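Local coordinates for protein Lic11098 (Leptospira interrogans serogroup Icterohaemorrhagiae serovar copenhageni, PDB 4U08) that is of unknown function but is a leucine-rich-repeat protein and a putative virulence factor of a human pathogen, at residues L94-E98 / N99-A103; A125-P128 / E129-Q133; N148-L151 / K152-Q156; N171-P174 / K175-Q179. All blocks are in the same frame, centred on the assembly; numbering follows the deposited sequence.

How the contacts relate
The four contacts follow one another along a leucine-rich-repeat solenoid. Contact 1 lies where strand 93-95 ends and is the most buried, its chemistry dominated by an asparagine amide tied to main-chain atoms. Contacts 2, 3 and 4 start 23 residues apart and have the same form: a loop turns into a 3-10 segment, held by one main-chain bond and an inner pair of aliphatic side chains, with polar side chains outside. Contacts 2 and 3 touch (centres about 8 Å apart), as do 3 and 4 (about 7 Å). Contact 3 has L151 where its neighbours have P128 and P174. Contacts 3 and 4 carry a lysine-glutamate salt bridge, whereas contact 2 has two acids at those positions.

Contact 1 (L94-E98 / N99-A103); sequences LKLYE and NQLTA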
ATOM      1  N   LEU A  94     -16.020 -12.677  -7.645  1.00 42.70           N
ATOM      2  CA  LEU A  94     -16.773 -11.839  -8.567  1.00 41.89           C
ATOM      3  C   LEU A  94     -15.902 -10.662  -8.942  1.00 44.89           C
ATOM      4  O   LEU A  94     -15.609  -9.817  -8.092  1.00 43.84           O
ATOM      5  CB  LEU A  94     -18.148 -11.433  -7.965  1.00 42.23           C
ATOM      6  CG  LEU A  94     -19.026 -10.466  -8.775  1.00 46.76           C
ATOM      7  CD1 LEU A  94     -19.344 -10.999 -10.167  1.00 46.57           C
ATOM      8  CD2 LEU A  94     -20.318 -10.113  -8.002  1.00 49.11           C
ATOM      9  N   LYS A  95     -15.453 -10.626 -10.206  1.00 42.95           N
ATOM     10  CA  LYS A  95     -14.557  -9.580 -10.707  1.00 44.31           C
ATOM     11  C   LYS A  95     -15.259  -8.632 -11.672  1.00 50.79           C
ATOM     12  O   LYS A  95     -15.615  -9.017 -12.783  1.00 51.04           O
ATOM     13  CB  LYS A  95     -13.260 -10.179 -11.303  1.00 46.47           C
ATOM     14  CG  LYS A  95     -12.437 -10.930 -10.253  1.00 70.52           C
ATOM     15  CD  LYS A  95     -11.134 -11.496 -10.797  1.00 86.10           C
ATOM     16  CE  LYS A  95      -9.933 -10.688 -10.366  1.00104.06           C
ATOM     17  NZ  LYS A  95      -8.655 -11.387 -10.666  1.00116.05           N
ATOM     18  N   LEU A  96     -15.466  -7.387 -11.235  1.00 47.13           N
ATOM     19  CA  LEU A  96     -16.189  -6.380 -12.004  1.00 46.98           C
ATOM     20  C   LEU A  96     -15.409  -5.107 -12.180  1.00 50.37           C
ATOM     21  O   LEU A  96     -16.009  -4.062 -12.454  1.00 48.62           O
ATOM     22  CB  LEU A  96     -17.527  -6.077 -11.302  1.00 47.34           C
ATOM     23  CG  LEU A  96     -18.568  -7.196 -11.346  1.00 52.20           C
ATOM     24  CD1 LEU A  96     -19.524  -7.084 -10.202  1.00 52.38           C
ATOM     25  CD2 LEU A  96     -19.316  -7.186 -12.650  1.00 55.10           C
ATOM     26  N   TYR A  97     -14.064  -5.171 -12.036  1.00 48.49           N
ATOM     27  CA  TYR A  97     -13.275  -3.963 -12.196  1.00 49.84           C
ATOM     28  C   TYR A  97     -13.363  -3.413 -13.620  1.00 51.99           C
ATOM     29  O   TYR A  97     -13.491  -4.172 -14.571  1.00 51.34           O
ATOM     30  CB  TYR A  97     -11.817  -4.100 -11.686  1.00 52.85           C
ATOM     31  CG  TYR A  97     -10.922  -5.064 -12.425  1.00 56.79           C
ATOM     32  CD1 TYR A  97     -10.179  -4.650 -13.529  1.00 59.58           C
ATOM     33  CD2 TYR A  97     -10.687  -6.345 -11.928  1.00 58.79           C
ATOM     34  CE1 TYR A  97      -9.303  -5.521 -14.181  1.00 61.31           C
ATOM     35  CE2 TYR A  97      -9.799  -7.219 -12.562  1.00 60.35           C
ATOM     36  CZ  TYR A  97      -9.118  -6.806 -13.696  1.00 70.20           C
ATOM     37  OH  TYR A  97      -8.254  -7.669 -14.333  1.00 74.70           O
ATOM     38  N   GLU A  98     -13.357  -2.086 -13.737  1.00 48.61           N
ATOM     39  CA  GLU A  98     -13.467  -1.328 -14.984  1.00 49.53           C
ATOM     40  C   GLU A  98     -14.798  -1.609 -15.709  1.00 54.79           C
ATOM     41  O   GLU A  98     -14.861  -2.350 -16.694  1.00 54.75           O
ATOM     42  CB  GLU A  98     -12.232  -1.480 -15.902  1.00 50.79           C
ATOM     43  CG  GLU A  98     -11.977  -0.250 -16.755  1.00 61.97           C
ATOM     44  CD  GLU A  98     -11.510   0.983 -16.003  1.00 91.71           C
ATOM     45  OE1 GLU A  98     -10.327   1.017 -15.594  1.00 91.19           O
ATOM     46  OE2 GLU A  98     -12.324   1.919 -15.826  1.00 90.72           O
ATOM     47  N   ASN A  99     -15.871  -1.056 -15.139  1.00 50.52           N
ATOM     48  CA  ASN A  99     -17.223  -1.077 -15.676  1.00 49.56           C
ATOM     49  C   ASN A  99     -17.856   0.265 -15.332  1.00 54.04           C
ATOM     50  O   ASN A  99     -17.160   1.161 -14.838  1.00 53.77           O
ATOM     51  CB  ASN A  99     -18.017  -2.266 -15.132  1.00 47.43           C
ATOM     52  CG  ASN A  99     -17.711  -3.536 -15.856  1.00 61.98           C
ATOM     53  OD1 ASN A  99     -18.075  -3.700 -17.015  1.00 55.86           O
ATOM     54  ND2 ASN A  99     -17.014  -4.449 -15.213  1.00 50.94           N
ATOM     55  N   GLN A 100     -19.160   0.419 -15.564  1.00 51.29           N
ATOM     56  CA  GLN A 100     -19.826   1.678 -15.252  1.00 51.12           C
ATOM     57  C   GLN A 100     -20.968   1.487 -14.251  1.00 53.19           C
ATOM     58  O   GLN A 100     -22.027   2.090 -14.403  1.00 52.46           O
ATOM     59  CB  GLN A 100     -20.292   2.354 -16.554  1.00 52.67           C
ATOM     60  CG  GLN A 100     -19.173   3.078 -17.278  1.00 71.97           C
ATOM     61  CD  GLN A 100     -19.597   3.433 -18.673  1.00100.80           C
ATOM     62  OE1 GLN A 100     -20.434   4.316 -18.892  1.00 98.44           O
ATOM     63  NE2 GLN A 100     -19.069   2.716 -19.653  1.00 95.58           N
ATOM     64  N   LEU A 101     -20.750   0.640 -13.228  1.00 48.12           N
ATOM     65  CA  LEU A 101     -21.772   0.371 -12.224  1.00 46.59           C
ATOM     66  C   LEU A 101     -21.960   1.569 -11.307  1.00 48.77           C
ATOM     67  O   LEU A 101     -20.983   2.137 -10.826  1.00 47.09           O
ATOM     68  CB  LEU A 101     -21.479  -0.904 -11.417  1.00 45.62           C
ATOM     69  CG  LEU A 101     -21.312  -2.211 -12.204  1.00 48.48           C
ATOM     70  CD1 LEU A 101     -20.804  -3.297 -11.311  1.00 47.23           C
ATOM     71  CD2 LEU A 101     -22.612  -2.661 -12.848  1.00 49.64           C
ATOM     72  N   THR A 102     -23.222   1.985 -11.126  1.00 45.41           N
ATOM     73  CA  THR A 102     -23.602   3.103 -10.258  1.00 44.22           C
ATOM     74  C   THR A 102     -24.279   2.572  -9.001  1.00 45.40           C
ATOM     75  O   THR A 102     -24.467   3.321  -8.049  1.00 47.23           O
ATOM     76  CB  THR A 102     -24.512   4.103 -10.999  1.00 49.41           C
ATOM     77  OG1 THR A 102     -25.592   3.393 -11.597  1.00 48.15           O
ATOM     78  CG2 THR A 102     -23.766   4.909 -12.036  1.00 47.41           C
ATOM     79  N   ALA A 103     -24.646   1.288  -9.007  1.00 39.80           N
ATOM     80  CA  ALA A 103     -25.289   0.598  -7.890  1.00 40.14           C
ATOM     81  C   ALA A 103     -25.026  -0.888  -7.971  1.00 44.78           C
ATOM     82  O   ALA A 103     -24.717  -1.415  -9.043  1.00 45.30           O
ATOM     83  CB  ALA A 103     -26.793   0.858  -7.894  1.00 40.92           C
TER
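The amide of N99 reaches back to L96, and its ND2 donates to L96 O over 3.0 Å. The N-H points almost straight at the oxygen (174°) and the acceptor lies in the plane of the N99 amide, yet the donor stands above the carbonyl plane of L96, 64° out of it. N99 takes this pose with CG beside its own backbone N (chi1 -81°), which folds the amide inward under the turn. E98, with positive phi, turns the chain; its side chain is exposed. Deeper in, L96 CD1 meets L101 CD1 at 4.1 Å, the two side chains crossing at about a right angle, so a leucine contact backs the polar one.

The next shell fixes the amide at both ends. N99 ND2 also donates to L73 O, and N99 OD1 accepts from L78 N, which leaves the group little freedom to rotate. On the other flank N122 repeats the scheme: its ND2 donates to L96 O and its OD1 accepts from L101 N. Asparagines stacked in this way, each binding main-chain atoms of successive turns just after the strand, form the asparagine column characteristic of the leucine-rich-repeat solenoid.

Contact 2 (A125-P128 / E129-Q133); sequences ATLP and EDIEQ
P128 O receives the N-H of I131 over 3.2 Å (N-H...O 161°), an i to i+3 bond that closes the turn leading into the 3-10 segment 129-133. The same spacing then recurs within the segment, E132 N bonding E129 O and Q133 N bonding D130 O, each over 3.1 Å.

Side chains gather on both flanks of this turn. On the buried flank I131 lies against the carbonyl it binds: its CB is 3.4 Å and its CG2 3.5 Å from P128 O, a close fit that comes from CG2 lying between the backbone N and carbonyl carbon. I131 CD1 reaches toward L127 CD1, but at 4.5 Å the two methyls only brush. L127 has further apolar company in L142, F147 and L151, and so belongs to the hydrophobic interior of the leucine-rich-repeat solenoid. On the outer flank the proline ring carries the contact, with P128 CB 3.7 Å from D130 OD1. D130, which also touches K106, thus brings one carboxylate oxygen to the proline. E129 turns its extended chain outward, and only its CB stays close, 3.7 Å from P128 C.

The contact is therefore held by one main-chain bond, with light apolar contact inside and no salt bridge between the two segments. The acids of E129 and D130 lie near the N-terminal end of the 3-10 segment, where negative charge would be expected to be favourable.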
ATOM      1  N   ALA A 125     -21.189   5.074  -5.487  1.00 32.12           N
ATOM      2  CA  ALA A 125     -21.156   6.085  -4.428  1.00 31.97           C
ATOM      3  C   ALA A 125     -21.687   5.486  -3.117  1.00 33.64           C
ATOM      4  O   ALA A 125     -21.489   6.051  -2.043  1.00 33.14           O
ATOM      5  CB  ALA A 125     -21.986   7.299  -4.837  1.00 33.68           C
ATOM      6  N   THR A 126     -22.356   4.328  -3.216  1.00 31.45           N
ATOM      7  CA  THR A 126     -22.971   3.638  -2.091  1.00 32.17           C
ATOM      8  C   THR A 126     -22.932   2.144  -2.298  1.00 34.79           C
ATOM      9  O   THR A 126     -22.821   1.667  -3.437  1.00 35.30           O
ATOM     10  CB  THR A 126     -24.503   3.985  -2.010  1.00 42.14           C
ATOM     11  OG1 THR A 126     -25.169   3.594  -3.212  1.00 39.09           O
ATOM     12  CG2 THR A 126     -24.785   5.428  -1.688  1.00 41.04           C
ATOM     13  N   LEU A 127     -23.137   1.412  -1.199  1.00 30.18           N
ATOM     14  CA  LEU A 127     -23.309  -0.031  -1.218  1.00 30.23           C
ATOM     15  C   LEU A 127     -24.602  -0.344  -0.468  1.00 35.81           C
ATOM     16  O   LEU A 127     -24.907   0.366   0.493  1.00 34.36           O
ATOM     17  CB  LEU A 127     -22.126  -0.756  -0.533  1.00 30.11           C
ATOM     18  CG  LEU A 127     -20.763  -0.683  -1.243  1.00 33.42           C
ATOM     19  CD1 LEU A 127     -19.704  -1.361  -0.407  1.00 33.26           C
ATOM     20  CD2 LEU A 127     -20.819  -1.341  -2.608  1.00 33.30           C
ATOM     21  N   PRO A 128     -25.335  -1.435  -0.797  1.00 32.36           N
ATOM     22  CA  PRO A 128     -26.509  -1.770   0.027  1.00 32.46           C
ATOM     23  C   PRO A 128     -26.016  -2.226   1.409  1.00 37.13           C
ATOM     24  O   PRO A 128     -24.900  -2.759   1.529  1.00 36.58           O
ATOM     25  CB  PRO A 128     -27.175  -2.927  -0.745  1.00 33.95           C
ATOM     26  CG  PRO A 128     -26.040  -3.567  -1.526  1.00 38.63           C
ATOM     27  CD  PRO A 128     -25.116  -2.425  -1.877  1.00 34.78           C
ATOM     28  N   GLU A 129     -26.832  -2.020   2.439  1.00 32.05           N
ATOM     29  CA  GLU A 129     -26.491  -2.427   3.801  1.00 32.69           C
ATOM     30  C   GLU A 129     -26.337  -3.953   3.875  1.00 35.54           C
ATOM     31  O   GLU A 129     -25.602  -4.431   4.728  1.00 34.79           O
ATOM     32  CB  GLU A 129     -27.553  -1.935   4.795  1.00 33.95           C
ATOM     33  CG  GLU A 129     -27.495  -0.437   5.065  1.00 39.90           C
ATOM     34  CD  GLU A 129     -28.621   0.118   5.924  1.00 55.58           C
ATOM     35  OE1 GLU A 129     -29.087   1.241   5.636  1.00 49.86           O
ATOM     36  OE2 GLU A 129     -29.037  -0.559   6.890  1.00 42.44           O
ATOM     37  N   ASP A 130     -26.997  -4.691   2.950  1.00 31.80           N
ATOM     38  CA  ASP A 130     -26.991  -6.166   2.788  1.00 33.87           C
ATOM     39  C   ASP A 130     -25.576  -6.753   2.593  1.00 38.63           C
ATOM     40  O   ASP A 130     -25.380  -7.958   2.707  1.00 36.10           O
ATOM     41  CB  ASP A 130     -27.861  -6.552   1.592  1.00 36.51           C
ATOM     42  CG  ASP A 130     -29.267  -5.998   1.726  1.00 55.44           C
ATOM     43  OD1 ASP A 130     -29.450  -4.761   1.502  1.00 60.47           O
ATOM     44  OD2 ASP A 130     -30.163  -6.763   2.148  1.00 56.81           O
ATOM     45  N   ILE A 131     -24.591  -5.877   2.356  1.00 35.57           N
ATOM     46  CA  ILE A 131     -23.179  -6.229   2.220  1.00 34.85           C
ATOM     47  C   ILE A 131     -22.669  -6.854   3.522  1.00 36.29           C
ATOM     48  O   ILE A 131     -21.805  -7.717   3.465  1.00 35.08           O
ATOM     49  CB  ILE A 131     -22.375  -4.990   1.730  1.00 37.95           C
ATOM     50  CG1 ILE A 131     -21.215  -5.402   0.831  1.00 40.06           C
ATOM     51  CG2 ILE A 131     -21.930  -4.041   2.853  1.00 38.72           C
ATOM     52  CD1 ILE A 131     -21.607  -5.389  -0.630  1.00 52.48           C
ATOM     53  N   GLU A 132     -23.293  -6.502   4.670  1.00 32.39           N
ATOM     54  CA  GLU A 132     -22.963  -7.021   5.998  1.00 33.24           C
ATOM     55  C   GLU A 132     -23.196  -8.528   6.133  1.00 36.14           C
ATOM     56  O   GLU A 132     -22.671  -9.121   7.058  1.00 39.18           O
ATOM     57  CB  GLU A 132     -23.706  -6.242   7.111  1.00 34.96           C
ATOM     58  CG  GLU A 132     -25.200  -6.544   7.231  1.00 42.72           C
ATOM     59  CD  GLU A 132     -25.978  -5.734   8.255  1.00 73.98           C
ATOM     60  OE1 GLU A 132     -25.373  -5.265   9.248  1.00 69.58           O
ATOM     61  OE2 GLU A 132     -27.209  -5.588   8.072  1.00 77.93           O
ATOM     62  N   GLN A 133     -23.970  -9.130   5.232  1.00 34.10           N
ATOM     63  CA  GLN A 133     -24.244 -10.570   5.251  1.00 36.25           C
ATOM     64  C   GLN A 133     -23.112 -11.393   4.622  1.00 41.35           C
ATOM     65  O   GLN A 133     -23.136 -12.615   4.729  1.00 41.40           O
ATOM     66  CB  GLN A 133     -25.582 -10.881   4.558  1.00 37.80           C
ATOM     67  CG  GLN A 133     -26.835 -10.401   5.330  1.00 60.44           C
ATOM     68  CD  GLN A 133     -27.038 -11.022   6.693  1.00 93.35           C
ATOM     69  OE1 GLN A 133     -26.292 -10.760   7.646  1.00 89.02           O
ATOM     70  NE2 GLN A 133     -28.118 -11.779   6.838  1.00 91.65           N
TER

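Contact 3 (N148-L151 / K152-Q156); sequences NSIL and KEIGQ
I150 and I154 meet on the buried side of a turn into the 3-10 segment 152-156, on the convex side of the leucine-rich-repeat solenoid. This is the tight part of the contact. I154 CD1 lies 3.9 Å from I150 CD1 and equally near I150 CG1, the two chains crossing at about a right angle. I154 reaches it with CG1 anti to the backbone N (chi1 -154°), and its other branch packs closer still, CG2 standing 3.3 Å from L151 O. The turn itself is closed by I154 N, which donates to the same L151 O over 3.3 Å. P174 packs on I150 from one neighbouring turn, and L127 touches L151 from the other.

Looser is the touch between L151 CD2 and I154 CD1, at 4.4 Å. Toward the surface the side chains of L151 and E153 cross at about a right angle, L151 CD1 lying 3.8 Å from E153 CB. E153 OE2 lies 3.7 Å from L151 CB. The bend of E153 at chi2 (55°) turns the carboxylate back over L151, leaving its second oxygen for K152. That lysine, on the solvent side, is exposed, only its CB staying near the leucine's backbone, and its chain curls at the last torsion to reach E153. K152 NZ forms a salt bridge with E153 OE1 at 3.0 Å, on the syn side and somewhat tilted from the carboxylate plane.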
ATOM      1  N   ASN A 148     -17.807   9.228  -1.149  1.00 36.42           N
ATOM      2  CA  ASN A 148     -17.507  10.433  -0.373  1.00 36.89           C
ATOM      3  C   ASN A 148     -17.423  10.017   1.066  1.00 38.70           C
ATOM      4  O   ASN A 148     -16.793  10.687   1.881  1.00 37.49           O
ATOM      5  CB  ASN A 148     -18.629  11.471  -0.539  1.00 42.57           C
ATOM      6  CG  ASN A 148     -18.751  11.969  -1.951  1.00 76.89           C
ATOM      7  OD1 ASN A 148     -17.780  12.389  -2.583  1.00 65.95           O
ATOM      8  ND2 ASN A 148     -19.949  11.915  -2.490  1.00 76.97           N
ATOM      9  N   SER A 149     -18.072   8.879   1.367  1.00 34.60           N
ATOM     10  CA  SER A 149     -18.081   8.250   2.673  1.00 33.25           C
ATOM     11  C   SER A 149     -18.324   6.771   2.455  1.00 35.28           C
ATOM     12  O   SER A 149     -18.780   6.369   1.390  1.00 34.70           O
ATOM     13  CB  SER A 149     -19.133   8.883   3.580  1.00 37.54           C
ATOM     14  OG  SER A 149     -20.405   8.759   2.977  1.00 49.33           O
ATOM     15  N   ILE A 150     -17.924   5.950   3.405  1.00 33.92           N
ATOM     16  CA  ILE A 150     -18.115   4.506   3.299  1.00 33.80           C
ATOM     17  C   ILE A 150     -19.032   4.072   4.454  1.00 35.00           C
ATOM     18  O   ILE A 150     -18.808   4.474   5.591  1.00 33.14           O
ATOM     19  CB  ILE A 150     -16.765   3.717   3.174  1.00 37.38           C
ATOM     20  CG1 ILE A 150     -16.975   2.182   2.954  1.00 37.63           C
ATOM     21  CG2 ILE A 150     -15.801   3.988   4.331  1.00 35.95           C
ATOM     22  CD1 ILE A 150     -17.486   1.774   1.564  1.00 37.26           C
ATOM     23  N   LEU A 151     -20.105   3.330   4.124  1.00 33.96           N
ATOM     24  CA  LEU A 151     -21.124   2.863   5.076  1.00 33.99           C
ATOM     25  C   LEU A 151     -20.501   2.125   6.253  1.00 34.26           C
ATOM     26  O   LEU A 151     -19.520   1.403   6.061  1.00 31.14           O
ATOM     27  CB  LEU A 151     -22.223   2.037   4.358  1.00 34.41           C
ATOM     28  CG  LEU A 151     -21.994   0.568   3.984  1.00 38.86           C
ATOM     29  CD1 LEU A 151     -23.295  -0.049   3.451  1.00 40.64           C
ATOM     30  CD2 LEU A 151     -20.887   0.394   2.926  1.00 38.31           C
ATOM     31  N   LYS A 152     -21.038   2.329   7.471  1.00 31.45           N
ATOM     32  CA  LYS A 152     -20.463   1.711   8.674  1.00 31.59           C
ATOM     33  C   LYS A 152     -20.590   0.187   8.678  1.00 34.03           C
ATOM     34  O   LYS A 152     -19.823  -0.457   9.391  1.00 35.23           O
ATOM     35  CB  LYS A 152     -21.013   2.348   9.970  1.00 32.99           C
ATOM     36  CG  LYS A 152     -22.498   2.125  10.166  1.00 34.13           C
ATOM     37  CD  LYS A 152     -22.994   2.853  11.410  1.00 43.55           C
ATOM     38  CE  LYS A 152     -24.487   2.847  11.525  1.00 49.74           C
ATOM     39  NZ  LYS A 152     -25.046   1.500  11.269  1.00 56.55           N
ATOM     40  N   GLU A 153     -21.502  -0.377   7.854  1.00 30.93           N
ATOM     41  CA  GLU A 153     -21.778  -1.817   7.694  1.00 32.14           C
ATOM     42  C   GLU A 153     -20.544  -2.566   7.213  1.00 36.62           C
ATOM     43  O   GLU A 153     -20.492  -3.793   7.331  1.00 35.01           O
ATOM     44  CB  GLU A 153     -22.927  -2.072   6.688  1.00 34.08           C
ATOM     45  CG  GLU A 153     -24.337  -1.765   7.205  1.00 45.24           C
ATOM     46  CD  GLU A 153     -24.606  -0.367   7.749  1.00 59.32           C
ATOM     47  OE1 GLU A 153     -25.238  -0.272   8.825  1.00 58.03           O
ATOM     48  OE2 GLU A 153     -24.109   0.623   7.164  1.00 46.39           O
ATOM     49  N   ILE A 154     -19.577  -1.835   6.635  1.00 33.58           N
ATOM     50  CA  ILE A 154     -18.298  -2.384   6.181  1.00 35.27           C
ATOM     51  C   ILE A 154     -17.545  -3.027   7.365  1.00 36.14           C
ATOM     52  O   ILE A 154     -16.919  -4.078   7.196  1.00 36.05           O
ATOM     53  CB  ILE A 154     -17.456  -1.297   5.438  1.00 39.17           C
ATOM     54  CG1 ILE A 154     -16.508  -1.932   4.448  1.00 41.53           C
ATOM     55  CG2 ILE A 154     -16.733  -0.298   6.378  1.00 38.12           C
ATOM     56  CD1 ILE A 154     -17.013  -1.764   3.062  1.00 56.58           C
ATOM     57  N   GLY A 155     -17.639  -2.395   8.531  1.00 31.32           N
ATOM     58  CA  GLY A 155     -17.003  -2.857   9.756  1.00 31.51           C
ATOM     59  C   GLY A 155     -17.543  -4.183  10.257  1.00 36.42           C
ATOM     60  O   GLY A 155     -16.904  -4.822  11.096  1.00 35.64           O
ATOM     61  N   GLN A 156     -18.690  -4.635   9.710  1.00 33.97           N
ATOM     62  CA  GLN A 156     -19.335  -5.905  10.108  1.00 34.18           C
ATOM     63  C   GLN A 156     -18.709  -7.135   9.440  1.00 37.22           C
ATOM     64  O   GLN A 156     -19.021  -8.258   9.837  1.00 38.59           O
ATOM     65  CB  GLN A 156     -20.863  -5.868   9.802  1.00 35.85           C
ATOM     66  CG  GLN A 156     -21.665  -4.810  10.583  1.00 38.23           C
ATOM     67  CD  GLN A 156     -22.183  -5.257  11.947  1.00 66.45           C
ATOM     68  OE1 GLN A 156     -23.216  -4.775  12.423  1.00 71.77           O
ATOM     69  NE2 GLN A 156     -21.482  -6.144  12.637  1.00 49.33           N
TER

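Contact 4 (N171-P174 / K175-Q179); sequences NVLP and KEIGQ
L173 and I177 lie at an oblique angle to each other on the buried side of a turn on the convex side of the leucine-rich-repeat solenoid, touching only through their ends: L173 CD2 is 4.2 Å from I177 CD1. The isoleucine is turned so that its other branch, CG2, lies off the end of the P174 carbonyl, 3.3 Å from P174 O. That oxygen also takes the N-H of I177 over 3.2 Å (165°). The bond starts the 3-10 segment 175-179, in which Q179 N bonds E176 O while the G178 N to K175 O bond is weak.

On the outer side the chain of E176 bends at chi2 (77°) and lays its carboxylate beside the proline, OE2 being 3.5 Å from P174 CB. The other oxygen, OE1, is met by K175 NZ at 2.8 Å in a salt bridge from above the carboxylate plane, 39° out of it. K175 arches over to it through bends at its last two torsions, and it also touches E199. P174 packs on I150 of the preceding turn.

E176 thus pairs one oxygen with charge and rests the other on carbon. Paired with K175, its carboxylate would be expected to stay ionised; K152 offers it CB, not its ammonium. Charge is paired on the surface side, while the interior is aliphatic.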
ATOM      1  N   ASN A 171     -13.210  11.789   3.236  1.00 33.30           N
ATOM      2  CA  ASN A 171     -12.626  12.812   4.098  1.00 33.10           C
ATOM      3  C   ASN A 171     -12.371  12.190   5.453  1.00 36.51           C
ATOM      4  O   ASN A 171     -11.458  12.606   6.184  1.00 35.70           O
ATOM      5  CB  ASN A 171     -13.585  13.998   4.286  1.00 39.80           C
ATOM      6  CG  ASN A 171     -14.296  14.433   3.038  1.00 68.72           C
ATOM      7  OD1 ASN A 171     -15.475  14.133   2.845  1.00 72.59           O
ATOM      8  ND2 ASN A 171     -13.598  15.108   2.150  1.00 58.41           N
ATOM      9  N   VAL A 172     -13.229  11.223   5.817  1.00 32.43           N
ATOM     10  CA  VAL A 172     -13.217  10.577   7.134  1.00 32.49           C
ATOM     11  C   VAL A 172     -13.519   9.079   6.969  1.00 34.80           C
ATOM     12  O   VAL A 172     -14.072   8.665   5.948  1.00 34.88           O
ATOM     13  CB  VAL A 172     -14.264  11.293   8.062  1.00 37.18           C
ATOM     14  CG1 VAL A 172     -14.535  10.514   9.332  1.00 38.43           C
ATOM     15  CG2 VAL A 172     -13.821  12.708   8.437  1.00 37.21           C
ATOM     16  N   LEU A 173     -13.135   8.271   7.974  1.00 31.28           N
ATOM     17  CA  LEU A 173     -13.453   6.851   8.042  1.00 30.73           C
ATOM     18  C   LEU A 173     -14.517   6.655   9.148  1.00 34.25           C
ATOM     19  O   LEU A 173     -14.417   7.307  10.191  1.00 34.85           O
ATOM     20  CB  LEU A 173     -12.219   6.008   8.399  1.00 30.68           C
ATOM     21  CG  LEU A 173     -11.072   6.003   7.405  1.00 35.29           C
ATOM     22  CD1 LEU A 173      -9.856   5.294   8.016  1.00 33.84           C
ATOM     23  CD2 LEU A 173     -11.495   5.377   6.076  1.00 36.04           C
ATOM     24  N   PRO A 174     -15.494   5.736   8.985  1.00 29.66           N
ATOM     25  CA  PRO A 174     -16.446   5.491  10.090  1.00 30.84           C
ATOM     26  C   PRO A 174     -15.719   4.858  11.277  1.00 35.02           C
ATOM     27  O   PRO A 174     -14.783   4.089  11.069  1.00 35.44           O
ATOM     28  CB  PRO A 174     -17.461   4.513   9.479  1.00 32.04           C
ATOM     29  CG  PRO A 174     -16.745   3.845   8.361  1.00 36.05           C
ATOM     30  CD  PRO A 174     -15.738   4.840   7.839  1.00 31.01           C
ATOM     31  N   LYS A 175     -16.141   5.161  12.504  1.00 30.66           N
ATOM     32  CA  LYS A 175     -15.516   4.612  13.708  1.00 30.72           C
ATOM     33  C   LYS A 175     -15.603   3.076  13.764  1.00 34.67           C
ATOM     34  O   LYS A 175     -14.711   2.443  14.316  1.00 36.14           O
ATOM     35  CB  LYS A 175     -16.067   5.297  14.981  1.00 33.59           C
ATOM     36  CG  LYS A 175     -17.555   5.018  15.269  1.00 35.93           C
ATOM     37  CD  LYS A 175     -18.085   5.830  16.445  1.00 44.16           C
ATOM     38  CE  LYS A 175     -19.543   6.194  16.277  1.00 48.92           C
ATOM     39  NZ  LYS A 175     -20.407   5.006  16.328  1.00 53.19           N
ATOM     40  N   GLU A 176     -16.599   2.486  13.068  1.00 31.39           N
ATOM     41  CA  GLU A 176     -16.877   1.048  13.002  1.00 32.38           C
ATOM     42  C   GLU A 176     -15.817   0.251  12.220  1.00 35.14           C
ATOM     43  O   GLU A 176     -15.780  -0.983  12.308  1.00 33.83           O
ATOM     44  CB  GLU A 176     -18.292   0.803  12.423  1.00 33.62           C
ATOM     45  CG  GLU A 176     -19.418   1.345  13.298  1.00 40.08           C
ATOM     46  CD  GLU A 176     -19.703   2.846  13.281  1.00 57.02           C
ATOM     47  OE1 GLU A 176     -20.524   3.295  14.106  1.00 51.23           O
ATOM     48  OE2 GLU A 176     -19.101   3.583  12.469  1.00 42.55           O
ATOM     49  N   ILE A 177     -14.946   0.957  11.469  1.00 32.79           N
ATOM     50  CA  ILE A 177     -13.865   0.342  10.696  1.00 33.06           C
ATOM     51  C   ILE A 177     -12.962  -0.485  11.642  1.00 33.44           C
ATOM     52  O   ILE A 177     -12.475  -1.531  11.242  1.00 33.05           O
ATOM     53  CB  ILE A 177     -13.083   1.397   9.849  1.00 37.20           C
ATOM     54  CG1 ILE A 177     -12.377   0.723   8.659  1.00 39.27           C
ATOM     55  CG2 ILE A 177     -12.121   2.245  10.699  1.00 37.91           C
ATOM     56  CD1 ILE A 177     -12.382   1.522   7.379  1.00 55.94           C
ATOM     57  N   GLY A 178     -12.839  -0.030  12.894  1.00 30.60           N
ATOM     58  CA  GLY A 178     -12.070  -0.669  13.964  1.00 30.84           C
ATOM     59  C   GLY A 178     -12.559  -2.048  14.362  1.00 34.86           C
ATOM     60  O   GLY A 178     -11.855  -2.754  15.080  1.00 35.37           O
ATOM     61  N   GLN A 179     -13.736  -2.470  13.874  1.00 31.02           N
ATOM     62  CA  GLN A 179     -14.250  -3.812  14.183  1.00 31.09           C
ATOM     63  C   GLN A 179     -13.742  -4.903  13.218  1.00 34.77           C
ATOM     64  O   GLN A 179     -14.043  -6.087  13.413  1.00 34.13           O
ATOM     65  CB  GLN A 179     -15.793  -3.792  14.279  1.00 32.65           C
ATOM     66  CG  GLN A 179     -16.334  -2.843  15.365  1.00 37.61           C
ATOM     67  CD  GLN A 179     -15.826  -3.063  16.786  1.00 69.32           C
ATOM     68  OE1 GLN A 179     -15.959  -2.179  17.649  1.00 68.89           O
ATOM     69  NE2 GLN A 179     -15.239  -4.228  17.085  1.00 60.03           N
TER